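Local coordinates for glycerate 2-kinase (PDB 1X3L), which catalyses the ATP-dependent phosphorylation of D-glycerate to 2-phosphoglycerate, and also accepts other nucleotides or pyrophosphate as phosphate donor, at residues I9-A21 with I270-F284. Numbering follows the deposited sequence.
Sequences IGLRLVGEAIKAA and ISCEAIAREAQRLGF. With EDO (1,2-ethanediol), chain C.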
loop_
_atom_site.group_PDB
_atom_site.type_symbol
_atom_site.label_atom_id
_atom_site.label_comp_id
_atom_site.label_asym_id
_atom_site.label_seq_id
_atom_site.Cartn_x
_atom_site.Cartn_y
_atom_site.Cartn_z
ATOM N N ILE A 9 18.577 -5.487 17.469
ATOM C CA ILE A 9 18.728 -5.710 16.036
ATOM C C ILE A 9 17.352 -5.775 15.383
ATOM O O ILE A 9 17.088 -5.089 14.390
ATOM C CB ILE A 9 19.491 -7.014 15.746
ATOM C CG1 ILE A 9 20.945 -6.868 16.200
ATOM C CG2 ILE A 9 19.426 -7.337 14.251
ATOM C CD1 ILE A 9 21.754 -8.158 16.144
ATOM N N GLY A 10 16.471 -6.589 15.956
ATOM C CA GLY A 10 15.131 -6.716 15.412
ATOM C C GLY A 10 14.402 -5.383 15.326
ATOM O O GLY A 10 13.823 -5.053 14.291
ATOM N N LEU A 11 14.423 -4.613 16.410
ATOM C CA LEU A 11 13.743 -3.319 16.418
ATOM C C LEU A 11 14.391 -2.334 15.443
ATOM O O LEU A 11 13.715 -1.483 14.857
ATOM C CB LEU A 11 13.712 -2.752 17.840
ATOM C CG LEU A 11 12.837 -3.574 18.798
ATOM C CD1 LEU A 11 12.939 -3.024 20.227
ATOM C CD2 LEU A 11 11.398 -3.533 18.323
ATOM N N ARG A 12 15.702 -2.462 15.262
ATOM C CA ARG A 12 16.430 -1.606 14.330
ATOM C C ARG A 12 15.953 -1.884 12.897
ATOM O O ARG A 12 15.771 -0.966 12.098
ATOM C CB ARG A 12 17.935 -1.875 14.442
ATOM C CG ARG A 12 18.796 -1.003 13.553
ATOM C CD ARG A 12 20.289 -1.250 13.783
ATOM N NE ARG A 12 21.107 -0.534 12.805
ATOM C CZ ARG A 12 21.529 0.718 12.948
ATOM N NH1 ARG A 12 21.219 1.405 14.040
ATOM N NH2 ARG A 12 22.262 1.289 11.997
ATOM N N LEU A 13 15.746 -3.155 12.582
ATOM C CA LEU A 13 15.295 -3.562 11.255
ATOM C C LEU A 13 13.833 -3.164 11.025
ATOM O O LEU A 13 13.437 -2.865 9.901
ATOM C CB LEU A 13 15.479 -5.075 11.086
ATOM C CG LEU A 13 16.938 -5.547 11.168
ATOM C CD1 LEU A 13 17.013 -7.064 11.069
ATOM C CD2 LEU A 13 17.751 -4.903 10.045
ATOM N N VAL A 14 13.030 -3.167 12.088
ATOM C CA VAL A 14 11.637 -2.755 11.964
ATOM C C VAL A 14 11.627 -1.266 11.594
ATOM O O VAL A 14 10.872 -0.834 10.719
ATOM C CB VAL A 14 10.860 -2.933 13.291
ATOM C CG1 VAL A 14 9.533 -2.171 13.211
ATOM C CG2 VAL A 14 10.608 -4.428 13.559
ATOM N N GLY A 15 12.468 -0.489 12.269
ATOM C CA GLY A 15 12.553 0.935 11.995
ATOM C C GLY A 15 12.925 1.219 10.546
ATOM O O GLY A 15 12.403 2.157 9.936
ATOM N N GLU A 16 13.826 0.411 9.991
ATOM C CA GLU A 16 14.253 0.583 8.602
ATOM C C GLU A 16 13.102 0.355 7.624
ATOM O O GLU A 16 12.953 1.086 6.648
ATOM C CB GLU A 16 15.397 -0.377 8.265
ATOM C CG GLU A 16 16.743 0.041 8.821
ATOM C CD GLU A 16 17.225 1.360 8.238
ATOM O OE1 GLU A 16 17.357 1.456 6.999
ATOM O OE2 GLU A 16 17.470 2.301 9.019
ATOM N N ALA A 17 12.295 -0.665 7.889
ATOM C CA ALA A 17 11.167 -0.980 7.020
ATOM C C ALA A 17 10.170 0.169 7.023
ATOM O O ALA A 17 9.652 0.555 5.980
ATOM C CB ALA A 17 10.482 -2.269 7.485
ATOM N N ILE A 18 9.901 0.713 8.205
ATOM C CA ILE A 18 8.953 1.807 8.323
ATOM C C ILE A 18 9.464 3.069 7.629
ATOM O O ILE A 18 8.707 3.741 6.939
ATOM C CB ILE A 18 8.640 2.104 9.801
ATOM C CG1 ILE A 18 7.972 0.882 10.432
ATOM C CG2 ILE A 18 7.724 3.319 9.908
ATOM C CD1 ILE A 18 7.753 1.007 11.930
ATOM N N LYS A 19 10.748 3.377 7.799
ATOM C CA LYS A 19 11.336 4.560 7.167
ATOM C C LYS A 19 11.300 4.457 5.642
ATOM O O LYS A 19 11.025 5.436 4.953
ATOM C CB LYS A 19 12.788 4.751 7.620
ATOM C CG LYS A 19 12.958 5.068 9.099
ATOM C CD LYS A 19 14.436 5.152 9.466
ATOM C CE LYS A 19 14.630 5.290 10.966
ATOM N NZ LYS A 19 16.080 5.278 11.344
ATOM N N ALA A 20 11.577 3.269 5.119
ATOM C CA ALA A 20 11.574 3.058 3.672
ATOM C C ALA A 20 10.161 3.185 3.097
ATOM O O ALA A 20 9.988 3.329 1.884
ATOM C CB ALA A 20 12.151 1.684 3.345
ATOM N N ALA A 21 9.156 3.123 3.970
ATOM C CA ALA A 21 7.766 3.234 3.537
ATOM C C ALA A 21 7.177 4.614 3.828
ATOM O O ALA A 21 6.033 4.891 3.467
ATOM C CB ALA A 21 6.917 2.154 4.202
ATOM N N ILE A 270 9.923 -3.015 -1.201
ATOM C CA ILE A 270 10.929 -1.987 -0.961
ATOM C C ILE A 270 11.291 -1.941 0.522
ATOM O O ILE A 270 12.453 -1.717 0.880
ATOM C CB ILE A 270 10.436 -0.603 -1.468
ATOM C CG1 ILE A 270 10.524 -0.573 -3.002
ATOM C CG2 ILE A 270 11.274 0.521 -0.875
ATOM C CD1 ILE A 270 9.881 0.641 -3.632
ATOM N N SER A 271 10.309 -2.178 1.387
ATOM C CA SER A 271 10.589 -2.181 2.819
ATOM C C SER A 271 11.369 -3.442 3.204
ATOM O O SER A 271 12.248 -3.391 4.065
ATOM C CB SER A 271 9.291 -2.073 3.633
ATOM O OG SER A 271 8.790 -0.741 3.607
ATOM N N CYS A 272 11.061 -4.565 2.562
ATOM C CA CYS A 272 11.772 -5.813 2.849
ATOM C C CYS A 272 13.234 -5.695 2.407
ATOM O O CYS A 272 14.135 -6.243 3.044
ATOM C CB CYS A 272 11.109 -6.990 2.124
ATOM S SG CYS A 272 9.491 -7.495 2.811
ATOM N N GLU A 273 13.463 -4.972 1.315
ATOM C CA GLU A 273 14.813 -4.791 0.808
ATOM C C GLU A 273 15.590 -3.884 1.760
ATOM O O GLU A 273 16.784 -4.090 1.990
ATOM C CB GLU A 273 14.772 -4.208 -0.610
ATOM C CG GLU A 273 14.073 -5.140 -1.598
ATOM C CD GLU A 273 13.902 -4.538 -2.986
ATOM O OE1 GLU A 273 13.867 -3.296 -3.106
ATOM O OE2 GLU A 273 13.781 -5.314 -3.959
ATOM N N ALA A 274 14.904 -2.894 2.326
ATOM C CA ALA A 274 15.537 -1.989 3.279
ATOM C C ALA A 274 15.986 -2.796 4.495
ATOM O O ALA A 274 17.035 -2.520 5.080
ATOM C CB ALA A 274 14.562 -0.891 3.703
ATOM N N ILE A 275 15.188 -3.794 4.872
ATOM C CA ILE A 275 15.512 -4.659 6.009
ATOM C C ILE A 275 16.732 -5.526 5.699
ATOM O O ILE A 275 17.669 -5.612 6.499
ATOM C CB ILE A 275 14.336 -5.613 6.357
ATOM C CG1 ILE A 275 13.171 -4.824 6.964
ATOM C CG2 ILE A 275 14.801 -6.682 7.334
ATOM C CD1 ILE A 275 11.911 -5.677 7.184
ATOM N N ALA A 276 16.705 -6.173 4.537
ATOM C CA ALA A 276 17.792 -7.055 4.114
ATOM C C ALA A 276 19.115 -6.303 3.971
ATOM O O ALA A 276 20.176 -6.832 4.290
ATOM C CB ALA A 276 17.429 -7.731 2.789
ATOM N N ARG A 277 19.034 -5.070 3.488
ATOM C CA ARG A 277 20.210 -4.230 3.297
ATOM C C ARG A 277 20.855 -3.885 4.642
ATOM O O ARG A 277 22.071 -3.986 4.802
ATOM C CB ARG A 277 19.803 -2.955 2.552
ATOM C CG ARG A 277 20.944 -2.009 2.208
ATOM C CD ARG A 277 20.438 -0.803 1.393
ATOM N NE ARG A 277 19.918 -1.203 0.083
ATOM C CZ ARG A 277 18.629 -1.229 -0.258
ATOM N NH1 ARG A 277 17.686 -0.871 0.608
ATOM N NH2 ARG A 277 18.280 -1.629 -1.475
ATOM N N GLU A 278 20.040 -3.482 5.613
ATOM C CA GLU A 278 20.555 -3.132 6.935
ATOM C C GLU A 278 21.081 -4.394 7.625
ATOM O O GLU A 278 22.124 -4.364 8.279
ATOM C CB GLU A 278 19.449 -2.477 7.771
ATOM C CG GLU A 278 19.857 -2.024 9.166
ATOM C CD GLU A 278 21.063 -1.100 9.165
ATOM O OE1 GLU A 278 21.231 -0.329 8.201
ATOM O OE2 GLU A 278 21.840 -1.138 10.142
ATOM N N ALA A 279 20.364 -5.502 7.462
ATOM C CA ALA A 279 20.777 -6.764 8.063
ATOM C C ALA A 279 22.184 -7.125 7.587
ATOM O O ALA A 279 23.032 -7.531 8.380
ATOM C CB ALA A 279 19.803 -7.871 7.692
ATOM N N GLN A 280 22.430 -6.980 6.291
ATOM C CA GLN A 280 23.748 -7.292 5.747
ATOM C C GLN A 280 24.812 -6.373 6.341
ATOM O O GLN A 280 25.921 -6.813 6.627
ATOM C CB GLN A 280 23.720 -7.186 4.220
ATOM C CG GLN A 280 22.812 -8.244 3.592
ATOM C CD GLN A 280 22.430 -7.935 2.158
ATOM O OE1 GLN A 280 22.150 -6.792 1.819
ATOM N NE2 GLN A 280 22.393 -8.963 1.315
ATOM N N ARG A 281 24.472 -5.103 6.547
ATOM C CA ARG A 281 25.419 -4.155 7.126
ATOM C C ARG A 281 25.767 -4.550 8.557
ATOM O O ARG A 281 26.873 -4.289 9.035
ATOM C CB ARG A 281 24.841 -2.737 7.119
ATOM C CG ARG A 281 24.578 -2.180 5.730
ATOM C CD ARG A 281 24.228 -0.699 5.789
ATOM N NE ARG A 281 25.285 0.050 6.460
ATOM C CZ ARG A 281 25.302 1.372 6.603
ATOM N NH1 ARG A 281 24.312 2.115 6.121
ATOM N NH2 ARG A 281 26.320 1.952 7.230
ATOM N N LEU A 282 24.825 -5.193 9.240
ATOM C CA LEU A 282 25.055 -5.620 10.614
ATOM C C LEU A 282 25.789 -6.963 10.685
ATOM O O LEU A 282 26.007 -7.499 11.768
ATOM C CB LEU A 282 23.723 -5.689 11.367
ATOM C CG LEU A 282 23.005 -4.335 11.457
ATOM C CD1 LEU A 282 21.587 -4.526 11.970
ATOM C CD2 LEU A 282 23.796 -3.400 12.371
ATOM N N GLY A 283 26.161 -7.504 9.527
ATOM C CA GLY A 283 26.895 -8.759 9.498
ATOM C C GLY A 283 26.103 -10.037 9.280
ATOM O O GLY A 283 26.654 -11.131 9.420
ATOM N N PHE A 284 24.824 -9.921 8.936
ATOM C CA PHE A 284 23.997 -11.103 8.707
ATOM C C PHE A 284 23.811 -11.346 7.218
ATOM O O PHE A 284 23.914 -10.427 6.405
ATOM C CB PHE A 284 22.585 -10.922 9.289
ATOM C CG PHE A 284 22.527 -10.811 10.791
ATOM C CD1 PHE A 284 22.172 -11.909 11.569
ATOM C CD2 PHE A 284 22.772 -9.594 11.423
ATOM C CE1 PHE A 284 22.056 -11.800 12.960
ATOM C CE2 PHE A 284 22.660 -9.471 12.811
ATOM C CZ PHE A 284 22.301 -10.578 13.581
HETATM C C1 EDO C . 13.175 0.704 18.321
HETATM O O1 EDO C . 14.436 0.885 17.647
HETATM C C2 EDO C . 11.995 1.092 17.411
HETATM O O2 EDO C . 11.963 0.285 16.217
HETATM O O HOH W 1 18.297 -0.193 5.078
HETATM O O HOH W 2 8.551 0.985 1.074
#
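Ala20 CB meets Ala274 CB at 3.5 Å, and one turn back Ala17 CB lies against CG1 and CD1 of Ile275: at this end small side chains let the two helices close up, CA to CA 4.4 Å between Ala17 and Ser271. The hydroxyl of Ser271, kept beside its own backbone N (chi1 -76°), donates to Ala17 O at 2.8 Å, and a water links the same OG to Ala20 O. Leu13 continues the seam, its CD2 reaching the Glu278 methylenes and the Ala279 backbone. The two helices lie side by side on the mixed sheet, segments 9-20 and 270-281 running roughly antiparallel (141° between their directions), with Leu13 and Ile275 both resting on Ile430 of strand 427-435. The helices spread toward Ile9, whose CD1 touches the edge of the Phe284 ring beyond the Schellman turn at Gly283. On the solvent side the extended Arg12 grips Glu278 side-on: NE (2.8 Å) and NH2 (3.1 Å) both bond OE2 from one face, 61° between guanidinium and carboxylate planes. With an alanine in place of Glu278, the Arg12 guanidinium would probably lose its carboxylate, and Leu13 CD2 and Glu16 CG the CG methylene they pack on. Glu16 OE1 takes a water bridging to Ala274 O.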